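Local coordinates for protein ethylbenzene dehydrogenase alpha-subunit (Aromatoleum aromaticum, PDB 2IVF) that belongs to the molybdopterin oxidoreductase family and, as the alpha-subunit, carries a molybdenum atom, the ligands MGD and MD1, and an iron/sulfur cluster, at residues C127-A132 with V852-T857; N134-G139 with C652-E657; R142-L147 with A679-C684. One frame throughout, in Å; residues are numbered along the deposited sequence.

Three successive pieces of the N-terminal region, 127-132, 134-139 and 142-147, each reach far down the chain. The first waits longest for its partner: interaction 1 closes a loop of some 720 residues at 852-857, in the molybdopterin dinucleotide binding domain, and both other contacts fall within that loop. Interaction 2 closes at 652-657, just after strand 648-651, and interaction 3 at 679-684, ahead of helix 687-704, so these two cross. Interaction 1 lies between the iron/sulfur cluster and MGD, interaction 2 beside MD1, and interaction 3 farther out. Thr857 touches Asn136 and Trp654, linking interactions 1 and 2, while Glu657 and Arg142 form a salt bridge between interactions 2 and 3.

Interaction 1: residues C127-A132 with V852-T857; sequences CQKGSA and VSIHST. With MGD (2-amino-5,6-dimercapto-7-methyl-3,7,8a,9-tetrahydro-8-oxa-1,3,9,10-tetraaza-anthracen-4-one guanosine dinucleotide), chain M; SF4 (iron/sulfur cluster), chain K.
Between the iron/sulfur cluster and MGD, a loop of the molybdopterin dinucleotide binding domain meets the cluster loop 127-132 where Lys129 crosses Ile854 at about a right angle, Lys129 CE 3.6 Å from Ile854 CD1. As in several related molybdopterin enzymes, a lysine lies between cluster and pterin. Its long flexible chain suits the place: the bend at chi2 (83°) lays CD beside the Val852-Ser853 peptide, and NZ bonds to Gln128 OE1 and to Arg851 O while lying 3.2 Å from MGD N19. Ile854 sets hydrocarbon between the two cofactors, CD1 3.4 Å from MGD C19 and CG1 3.8 Å from SF4 S2. Its neighbours read the pterin through the backbone: Ser853 O accepts from MGD N18 at 2.8 Å, and His855 N donates to MGD O17 at 2.7 Å. His855 is the second residue of a type II' turn from Ile854 to Thr857, and O17 sits over the centre of its imidazole. On the cluster side Cys127 SG ligates FE1 at 2.3 Å. Gly130, bare of a side chain, passes close to S4, where a CB would collide, and its N-H points almost straight (178°) at Cys127 SG.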
# COMPACT_ATOMS: atom_id res chain seq x y z
N CYS A 127 -1.91 8.07 -0.92
CA CYS A 127 -0.99 6.98 -0.71
C CYS A 127 -0.20 6.74 -1.98
O CYS A 127 -0.43 7.42 -3.02
CB CYS A 127 -1.71 5.75 -0.30
SG CYS A 127 -2.49 4.78 -1.65
N GLN A 128 0.72 5.79 -1.91
CA GLN A 128 1.66 5.64 -3.02
C GLN A 128 0.98 4.97 -4.24
O GLN A 128 1.37 5.21 -5.39
CB GLN A 128 2.94 4.90 -2.57
CG GLN A 128 2.79 3.35 -2.39
CD GLN A 128 2.06 2.95 -1.13
OE1 GLN A 128 1.14 3.66 -0.67
NE2 GLN A 128 2.40 1.79 -0.59
N LYS A 129 -0.05 4.16 -4.00
CA LYS A 129 -0.72 3.50 -5.08
C LYS A 129 -1.53 4.57 -5.83
O LYS A 129 -1.44 4.66 -7.04
CB LYS A 129 -1.65 2.43 -4.58
CG LYS A 129 -0.94 1.15 -4.16
CD LYS A 129 -0.38 1.23 -2.73
CE LYS A 129 -1.48 1.32 -1.66
NZ LYS A 129 -0.89 1.49 -0.30
N GLY A 130 -2.29 5.35 -5.08
CA GLY A 130 -3.09 6.46 -5.65
C GLY A 130 -2.27 7.49 -6.37
O GLY A 130 -2.65 7.98 -7.45
N SER A 131 -1.13 7.82 -5.78
CA SER A 131 -0.24 8.86 -6.29
C SER A 131 0.58 8.41 -7.51
O SER A 131 1.33 9.22 -8.09
CB SER A 131 0.69 9.33 -5.17
OG SER A 131 -0.05 9.99 -4.15
N ALA A 132 0.45 7.14 -7.89
CA ALA A 132 1.09 6.57 -9.10
C ALA A 132 0.09 5.87 -10.01
O ALA A 132 0.47 5.15 -10.93
CB ALA A 132 2.14 5.56 -8.69
N VAL A 852 1.57 -2.73 -0.75
CA VAL A 852 2.09 -2.38 -2.09
C VAL A 852 1.00 -2.25 -3.16
O VAL A 852 1.27 -1.95 -4.33
CB VAL A 852 3.17 -3.39 -2.52
CG1 VAL A 852 4.33 -3.37 -1.51
CG2 VAL A 852 2.58 -4.83 -2.62
N SER A 853 -0.24 -2.48 -2.76
CA SER A 853 -1.38 -2.51 -3.67
C SER A 853 -2.62 -2.33 -2.86
O SER A 853 -2.62 -2.65 -1.67
CB SER A 853 -1.45 -3.82 -4.45
OG SER A 853 -2.58 -3.89 -5.32
N ILE A 854 -3.69 -1.84 -3.50
CA ILE A 854 -5.04 -1.92 -2.94
C ILE A 854 -5.62 -3.22 -3.55
O ILE A 854 -5.92 -3.33 -4.76
CB ILE A 854 -5.91 -0.68 -3.23
CG1 ILE A 854 -5.22 0.59 -2.73
CG2 ILE A 854 -7.25 -0.81 -2.59
CD1 ILE A 854 -4.94 0.64 -1.18
N HIS A 855 -5.73 -4.25 -2.71
CA HIS A 855 -6.05 -5.59 -3.20
C HIS A 855 -5.12 -5.95 -4.36
O HIS A 855 -3.93 -5.73 -4.22
CB HIS A 855 -7.54 -5.66 -3.52
CG HIS A 855 -8.34 -5.22 -2.37
ND1 HIS A 855 -8.50 -6.00 -1.26
CD2 HIS A 855 -8.87 -4.01 -2.07
CE1 HIS A 855 -9.17 -5.32 -0.35
NE2 HIS A 855 -9.41 -4.11 -0.81
N SER A 856 -5.63 -6.44 -5.51
CA SER A 856 -4.74 -6.81 -6.62
C SER A 856 -4.64 -5.72 -7.68
O SER A 856 -4.02 -5.92 -8.73
CB SER A 856 -5.20 -8.11 -7.29
OG SER A 856 -5.37 -9.16 -6.34
N THR A 857 -5.28 -4.59 -7.42
CA THR A 857 -5.38 -3.50 -8.39
C THR A 857 -4.02 -3.09 -8.94
O THR A 857 -3.91 -2.79 -10.15
CB THR A 857 -6.11 -2.31 -7.74
OG1 THR A 857 -7.45 -2.74 -7.52
CG2 THR A 857 -6.13 -1.05 -8.64
PB MGD M . -4.95 -6.57 8.30
O1B MGD M . -4.15 -6.01 7.17
O2B MGD M . -5.44 -7.96 8.10
O3B MGD M . -6.19 -5.71 8.76
O3A MGD M . -6.58 -3.85 7.06
PA MGD M . -6.51 -4.12 8.63
O1A MGD M . -5.42 -3.27 9.13
O2A MGD M . -7.82 -3.98 9.23
O5' MGD M . -4.07 -6.55 9.64
C5' MGD M . -2.76 -7.14 9.63
C4' MGD M . -2.24 -7.30 11.06
O4' MGD M . -3.00 -8.29 11.74
C3' MGD M . -0.89 -7.95 10.87
O3' MGD M . 0.07 -6.91 10.82
C2' MGD M . -0.76 -8.82 12.13
O2' MGD M . 0.30 -8.31 12.96
C1' MGD M . -2.13 -8.69 12.81
N9 MGD M . -2.55 -10.01 13.32
C8 MGD M . -2.65 -11.17 12.66
N7 MGD M . -3.11 -12.14 13.46
C5 MGD M . -3.31 -11.56 14.67
C6 MGD M . -3.73 -11.99 15.92
O6 MGD M . -4.03 -13.15 16.21
N1 MGD M . -3.80 -11.03 16.94
C2 MGD M . -3.45 -9.68 16.79
N2 MGD M . -3.54 -8.82 17.86
N3 MGD M . -3.07 -9.28 15.57
C4 MGD M . -2.98 -10.19 14.55
C10 MGD M . -7.49 -4.52 6.26
C11 MGD M . -8.18 -3.50 5.39
O11 MGD M . -7.22 -2.85 4.66
C12 MGD M . -9.29 -4.08 4.48
S12 MGD M . -10.31 -5.41 5.00
C13 MGD M . -9.49 -3.53 3.24
S13 MGD M . -10.75 -4.16 2.24
C14 MGD M . -8.63 -2.43 2.74
N15 MGD M . -7.62 -3.05 1.84
C16 MGD M . -6.34 -2.48 1.67
C17 MGD M . -5.44 -2.94 0.74
O17 MGD M . -5.70 -3.92 0.00
N18 MGD M . -4.19 -2.29 0.66
C19 MGD M . -3.85 -1.23 1.44
N19 MGD M . -2.63 -0.69 1.28
N20 MGD M . -4.75 -0.84 2.36
C21 MGD M . -5.96 -1.41 2.46
N22 MGD M . -6.87 -0.96 3.41
C23 MGD M . -7.89 -1.80 3.96
FE1 SF4 K . -4.66 5.56 -1.77
FE2 SF4 K . -6.43 7.50 -1.07
FE3 SF4 K . -6.53 6.45 -3.52
FE4 SF4 K . -7.28 4.94 -1.36
S1 SF4 K . -8.37 6.75 -2.16
S2 SF4 K . -5.91 4.30 -3.16
S3 SF4 K . -5.82 5.76 0.20
S4 SF4 K . -4.79 7.70 -2.66

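Interaction 2: residues N134-G139 with C652-E657; sequences NNNLYG and CAWYYE. With MD1 (phosphoric acid 4-(2-amino-4-oxo-3,4,5,6,-tetrahydro-pteridin-6-yl)-2-hydroxy-3,4-dimercapto-but-3-en-yl ester guanylate ester), chain N.
Leu137 gives up the most surface here, pushing its two methyl groups into the turn that Trp654 begins. The fork at CG sends CD2 toward Trp654 CB and Tyr655 O, and CD1 toward Tyr656. Leu137 CD2 lies 3.4 Å from Tyr655 O, while Leu137 CD1 meets Tyr656 CD2 at 3.6 Å, the leucine crossing that tyrosine at about a right angle. Glu657 comes tip to tip with the same leucine, Glu657 OE2 lying 3.7 Å from Leu137 CD2; that oxygen has its charged partner in Arg142.

Trp654 is the second large contributor. Asn136 leans over the benzene half of its indole: CB stands 4.2 Å from the centroid of the six-membered ring, an off-centre CH-pi contact, and Asn136 ND2 is 3.5 Å from Trp654 CH2, with amide and ring planes 75° apart. The short, polar Asn136 can thus offer a C-H to the ring while ND2 also lies near Thr857 O.

The loop that presents this indole is a type II beta turn from Trp654 to Glu657, following strand 648-651 of the mixed sheet that also holds strands 631-636 and 602-606. Tyr656 takes the positive phi (81°) of its third position. Glu657 also braces the turn with its side chain, extended beyond CG, so that carboxylate OE1 takes the Trp654 N-H at 2.8 Å, nearly straight at 170°.

Away from Asn136, the pyrrole part of Trp654 lies beside MD1, with Trp654 NE1 3.1 Å from MD1 N7. Tyr655 OH also approaches MD1 N7, and the same hydroxyl is hydrogen-bonded to His194 O. Phe133 stacks on the Tyr655 ring and meets Trp654 edge-to-face.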
# COMPACT_ATOMS: atom_id res chain seq x y z
N ASN A 134 -1.65 6.87 -12.52
CA ASN A 134 -1.47 7.08 -13.93
C ASN A 134 -0.75 5.91 -14.61
O ASN A 134 -0.97 5.62 -15.78
CB ASN A 134 -0.66 8.37 -14.15
CG ASN A 134 0.84 8.21 -13.80
OD1 ASN A 134 1.28 8.57 -12.70
ND2 ASN A 134 1.62 7.75 -14.77
N ASN A 135 0.10 5.20 -13.86
CA ASN A 135 0.83 4.06 -14.41
C ASN A 135 -0.05 2.88 -14.64
O ASN A 135 0.17 2.13 -15.58
CB ASN A 135 1.97 3.71 -13.48
CG ASN A 135 2.95 4.84 -13.37
OD1 ASN A 135 3.66 5.12 -14.33
ND2 ASN A 135 2.88 5.59 -12.28
N ASN A 136 -1.08 2.74 -13.81
CA ASN A 136 -2.08 1.69 -14.04
C ASN A 136 -2.82 1.90 -15.36
O ASN A 136 -3.08 0.96 -16.11
CB ASN A 136 -3.09 1.63 -12.92
CG ASN A 136 -2.53 1.01 -11.66
OD1 ASN A 136 -1.67 1.59 -11.04
ND2 ASN A 136 -3.06 -0.16 -11.26
N LEU A 137 -3.18 3.14 -15.62
CA LEU A 137 -3.95 3.46 -16.81
C LEU A 137 -3.20 3.18 -18.12
O LEU A 137 -3.82 3.02 -19.15
CB LEU A 137 -4.38 4.92 -16.76
CG LEU A 137 -5.29 5.32 -15.62
CD1 LEU A 137 -5.67 6.84 -15.78
CD2 LEU A 137 -6.53 4.43 -15.53
N TYR A 138 -1.88 3.12 -18.10
CA TYR A 138 -1.14 2.83 -19.32
C TYR A 138 -0.34 1.55 -19.19
O TYR A 138 0.51 1.28 -20.02
CB TYR A 138 -0.32 4.06 -19.74
CG TYR A 138 -1.29 5.23 -19.72
CD1 TYR A 138 -2.20 5.40 -20.77
CD2 TYR A 138 -1.36 6.11 -18.60
CE1 TYR A 138 -3.13 6.44 -20.73
CE2 TYR A 138 -2.28 7.13 -18.53
CZ TYR A 138 -3.17 7.29 -19.61
OH TYR A 138 -4.11 8.26 -19.59
N GLY A 139 -0.70 0.71 -18.22
CA GLY A 139 0.06 -0.49 -17.96
C GLY A 139 -0.38 -1.71 -18.75
O GLY A 139 -1.55 -1.82 -19.17
N CYS A 652 -13.20 -2.83 -19.01
CA CYS A 652 -13.85 -1.74 -18.33
C CYS A 652 -12.97 -0.51 -18.14
O CYS A 652 -11.73 -0.55 -18.14
CB CYS A 652 -14.36 -2.19 -16.96
SG CYS A 652 -15.58 -3.47 -17.15
N ALA A 653 -13.68 0.60 -18.02
CA ALA A 653 -13.07 1.88 -17.77
C ALA A 653 -12.53 1.85 -16.34
O ALA A 653 -13.12 1.22 -15.47
CB ALA A 653 -14.13 2.97 -17.97
N TRP A 654 -11.39 2.49 -16.08
CA TRP A 654 -10.80 2.45 -14.75
C TRP A 654 -10.95 3.83 -14.07
O TRP A 654 -11.69 4.70 -14.52
CB TRP A 654 -9.32 2.04 -14.86
CG TRP A 654 -8.83 1.11 -13.82
CD1 TRP A 654 -9.43 0.81 -12.62
CD2 TRP A 654 -7.63 0.33 -13.86
NE1 TRP A 654 -8.70 -0.10 -11.94
CE2 TRP A 654 -7.60 -0.44 -12.68
CE3 TRP A 654 -6.59 0.19 -14.79
CZ2 TRP A 654 -6.55 -1.31 -12.39
CZ3 TRP A 654 -5.53 -0.68 -14.50
CH2 TRP A 654 -5.54 -1.42 -13.31
N TYR A 655 -10.20 4.06 -13.00
CA TYR A 655 -10.34 5.32 -12.25
C TYR A 655 -9.84 6.45 -13.13
O TYR A 655 -8.86 6.29 -13.89
CB TYR A 655 -9.61 5.29 -10.88
CG TYR A 655 -9.74 3.96 -10.18
CD1 TYR A 655 -10.89 3.17 -10.31
CD2 TYR A 655 -8.68 3.46 -9.44
CE1 TYR A 655 -10.97 1.95 -9.69
CE2 TYR A 655 -8.76 2.24 -8.84
CZ TYR A 655 -9.88 1.50 -8.97
OH TYR A 655 -9.89 0.30 -8.39
N TYR A 656 -10.54 7.57 -13.03
CA TYR A 656 -10.27 8.79 -13.84
C TYR A 656 -10.86 8.71 -15.22
O TYR A 656 -10.82 9.70 -15.98
CB TYR A 656 -8.80 9.11 -14.04
CG TYR A 656 -7.85 9.15 -12.86
CD1 TYR A 656 -8.31 9.24 -11.54
CD2 TYR A 656 -6.48 9.12 -13.09
CE1 TYR A 656 -7.41 9.26 -10.48
CE2 TYR A 656 -5.57 9.13 -12.07
CZ TYR A 656 -6.04 9.23 -10.74
OH TYR A 656 -5.14 9.26 -9.72
N GLU A 657 -11.42 7.57 -15.58
CA GLU A 657 -11.90 7.32 -16.96
C GLU A 657 -13.42 7.18 -17.03
O GLU A 657 -13.99 6.85 -18.08
CB GLU A 657 -11.29 6.06 -17.53
CG GLU A 657 -9.77 6.11 -17.70
CD GLU A 657 -9.20 4.82 -18.24
OE1 GLU A 657 -9.86 3.77 -18.10
OE2 GLU A 657 -8.08 4.84 -18.81
PB MD1 N . -11.15 -8.96 -4.19
O3B MD1 N . -9.85 -8.22 -4.70
O1B MD1 N . -12.24 -7.95 -4.14
O2B MD1 N . -11.33 -10.30 -4.82
O3A MD1 N . -10.75 -9.29 -2.69
C10 MD1 N . -11.02 -8.38 -1.60
C11 MD1 N . -10.32 -9.02 -0.41
O11 MD1 N . -8.91 -8.67 -0.62
C12 MD1 N . -10.78 -8.38 0.87
S12 MD1 N . -11.61 -6.89 0.90
C13 MD1 N . -10.48 -8.95 2.09
S13 MD1 N . -10.94 -8.24 3.55
C14 MD1 N . -9.77 -10.24 2.22
N15 MD1 N . -8.53 -10.27 2.91
C16 MD1 N . -7.76 -11.40 2.95
C15 MD1 N . -6.63 -11.37 3.74
O14 MD1 N . -6.32 -10.35 4.41
N17 MD1 N . -5.86 -12.49 3.68
C17 MD1 N . -6.24 -13.61 2.93
N16 MD1 N . -5.42 -14.65 2.97
N18 MD1 N . -7.37 -13.61 2.21
C20 MD1 N . -8.12 -12.53 2.22
N8 MD1 N . -9.30 -12.55 1.54
C7 MD1 N . -10.18 -11.43 1.39
PA MD1 N . -8.98 -8.31 -6.05
O1A MD1 N . -8.28 -7.00 -6.14
O2A MD1 N . -8.14 -9.52 -5.97
O5' MD1 N . -10.01 -8.48 -7.23
C5' MD1 N . -10.79 -7.33 -7.56
C4' MD1 N . -10.72 -7.08 -9.01
O4' MD1 N . -11.39 -5.84 -9.17
C1' MD1 N . -10.78 -5.25 -10.31
N9 MD1 N . -11.00 -3.80 -10.44
C4 MD1 N . -11.84 -3.27 -11.32
N3 MD1 N . -12.65 -3.89 -12.21
C2 MD1 N . -13.44 -3.16 -13.01
N2 MD1 N . -14.28 -3.77 -13.90
N1 MD1 N . -13.34 -1.79 -12.94
C6 MD1 N . -12.54 -1.10 -12.06
O6 MD1 N . -12.58 0.13 -12.04
C5 MD1 N . -11.75 -1.88 -11.20
N7 MD1 N . -10.86 -1.61 -10.26
C8 MD1 N . -10.42 -2.79 -9.80
C2' MD1 N . -9.29 -5.52 -10.13
O2' MD1 N . -8.54 -5.50 -11.37
C3' MD1 N . -9.26 -6.88 -9.41
O3' MD1 N . -8.83 -7.95 -10.29

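Interaction 3: residues R142-L147 with A679-C684; sequences RVKYPL and APPGEC
Arg142 and Pro681 meet tip to tip where the loop leading into strand 147-149, in the same sheet as strand 648-651, passes the loop that precedes helix 687-704. Here Arg142 and Cys684 are buried and packing is close. The guanidinium lays one face against the proline ring, with Pro681 CG 3.4 Å above the plane and offset toward the rim; a flat cation suits the place, since its face can cover hydrocarbon while NH1 is held by Glu657 and Leu137 O. Cys684, small and weakly polar, tucks in beside the backbone, SG 3.6 Å from Val143 O.

In the middle the two backbones come together. Glu683 N donates to Lys144 O at 2.7 Å, with a C=O...donor angle of 171°. Gly682 makes this approach possible: it has a positive phi (55°), and a CB would lie only 2.7 Å from Lys144 O. Cys684 N bonds back to Pro681 O, pinching the loop.

The contact slackens at exposed Lys144, which lays its aliphatic chain across Pro681 no closer than 4.0 Å, from Lys144 CD to Pro681 CB. Tyr145 and Glu683, also on the solvent side, still touch. Tyr145 reaches Gly682, its OH touching the glycine CA, and the carboxylate of Glu683 stands at the edge of the tyrosine ring, near the ring plane, the two planes 75° apart. Glu683 OE2 is tied to Arg160 by a salt bridge, while on the buried flank Glu683 OE1 lies 3.5 Å from Pro146 CD.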
# COMPACT_ATOMS: atom_id res chain seq x y z
N ARG A 142 -3.62 -4.08 -18.46
CA ARG A 142 -4.98 -3.73 -18.84
C ARG A 142 -5.56 -4.58 -19.95
O ARG A 142 -4.88 -4.87 -20.93
CB ARG A 142 -5.06 -2.29 -19.28
CG ARG A 142 -4.79 -1.33 -18.21
CD ARG A 142 -5.24 0.05 -18.66
NE ARG A 142 -6.69 0.15 -18.63
CZ ARG A 142 -7.36 1.29 -18.67
NH1 ARG A 142 -6.73 2.44 -18.74
NH2 ARG A 142 -8.70 1.27 -18.62
N VAL A 143 -6.82 -4.93 -19.79
CA VAL A 143 -7.62 -5.47 -20.85
C VAL A 143 -8.46 -4.33 -21.45
O VAL A 143 -9.12 -3.56 -20.74
CB VAL A 143 -8.41 -6.66 -20.35
CG1 VAL A 143 -7.41 -7.70 -19.88
CG2 VAL A 143 -9.30 -6.31 -19.19
N LYS A 144 -8.31 -4.17 -22.76
CA LYS A 144 -8.85 -3.04 -23.49
C LYS A 144 -9.87 -3.45 -24.55
O LYS A 144 -10.57 -2.59 -25.10
CB LYS A 144 -7.69 -2.23 -24.14
CG LYS A 144 -6.88 -1.41 -23.13
CD LYS A 144 -5.71 -0.57 -23.75
CE LYS A 144 -4.93 -1.28 -24.84
NZ LYS A 144 -3.79 -0.44 -25.37
N TYR A 145 -9.97 -4.75 -24.82
CA TYR A 145 -10.89 -5.26 -25.80
C TYR A 145 -11.54 -6.50 -25.27
O TYR A 145 -10.91 -7.25 -24.49
CB TYR A 145 -10.21 -5.59 -27.14
CG TYR A 145 -9.58 -4.39 -27.74
CD1 TYR A 145 -10.32 -3.51 -28.50
CD2 TYR A 145 -8.25 -4.09 -27.50
CE1 TYR A 145 -9.76 -2.36 -29.01
CE2 TYR A 145 -7.68 -2.92 -28.02
CZ TYR A 145 -8.44 -2.08 -28.77
OH TYR A 145 -7.91 -0.95 -29.32
N PRO A 146 -12.77 -6.75 -25.69
CA PRO A 146 -13.38 -7.99 -25.24
C PRO A 146 -12.60 -9.16 -25.74
O PRO A 146 -12.20 -9.18 -26.90
CB PRO A 146 -14.76 -7.97 -25.87
CG PRO A 146 -15.03 -6.54 -26.17
CD PRO A 146 -13.70 -5.95 -26.52
N LEU A 147 -12.35 -10.11 -24.85
CA LEU A 147 -11.58 -11.30 -25.17
C LEU A 147 -12.45 -12.51 -24.99
O LEU A 147 -13.22 -12.59 -24.01
CB LEU A 147 -10.42 -11.40 -24.19
CG LEU A 147 -9.43 -10.25 -24.30
CD1 LEU A 147 -8.37 -10.36 -23.13
CD2 LEU A 147 -8.81 -10.25 -25.68
N ALA A 679 -11.06 9.72 -21.85
CA ALA A 679 -11.91 8.67 -22.37
C ALA A 679 -11.26 7.35 -22.01
O ALA A 679 -10.01 7.25 -22.00
CB ALA A 679 -12.09 8.77 -23.93
N PRO A 680 -12.06 6.32 -21.73
CA PRO A 680 -11.42 5.01 -21.58
C PRO A 680 -10.73 4.59 -22.90
O PRO A 680 -11.14 5.04 -23.96
CB PRO A 680 -12.58 4.05 -21.27
CG PRO A 680 -13.71 4.87 -20.95
CD PRO A 680 -13.51 6.25 -21.51
N PRO A 681 -9.66 3.77 -22.83
CA PRO A 681 -8.96 3.35 -24.04
C PRO A 681 -9.63 2.17 -24.70
O PRO A 681 -10.43 1.47 -24.07
CB PRO A 681 -7.61 2.89 -23.54
CG PRO A 681 -7.88 2.37 -22.14
CD PRO A 681 -9.08 3.15 -21.62
N GLY A 682 -9.25 1.91 -25.95
CA GLY A 682 -9.68 0.72 -26.69
C GLY A 682 -11.19 0.67 -26.68
O GLY A 682 -11.84 1.64 -27.05
N GLU A 683 -11.76 -0.44 -26.24
CA GLU A 683 -13.22 -0.55 -26.17
C GLU A 683 -13.68 -0.75 -24.74
O GLU A 683 -14.70 -1.42 -24.47
CB GLU A 683 -13.72 -1.66 -27.09
CG GLU A 683 -13.40 -1.37 -28.56
CD GLU A 683 -13.72 -2.55 -29.46
OE1 GLU A 683 -14.28 -3.55 -28.98
OE2 GLU A 683 -13.40 -2.47 -30.66
N CYS A 684 -12.92 -0.16 -23.81
CA CYS A 684 -13.29 -0.14 -22.41
C CYS A 684 -14.62 0.56 -22.19
O CYS A 684 -14.84 1.65 -22.67
CB CYS A 684 -12.22 0.57 -21.60
SG CYS A 684 -10.73 -0.43 -21.45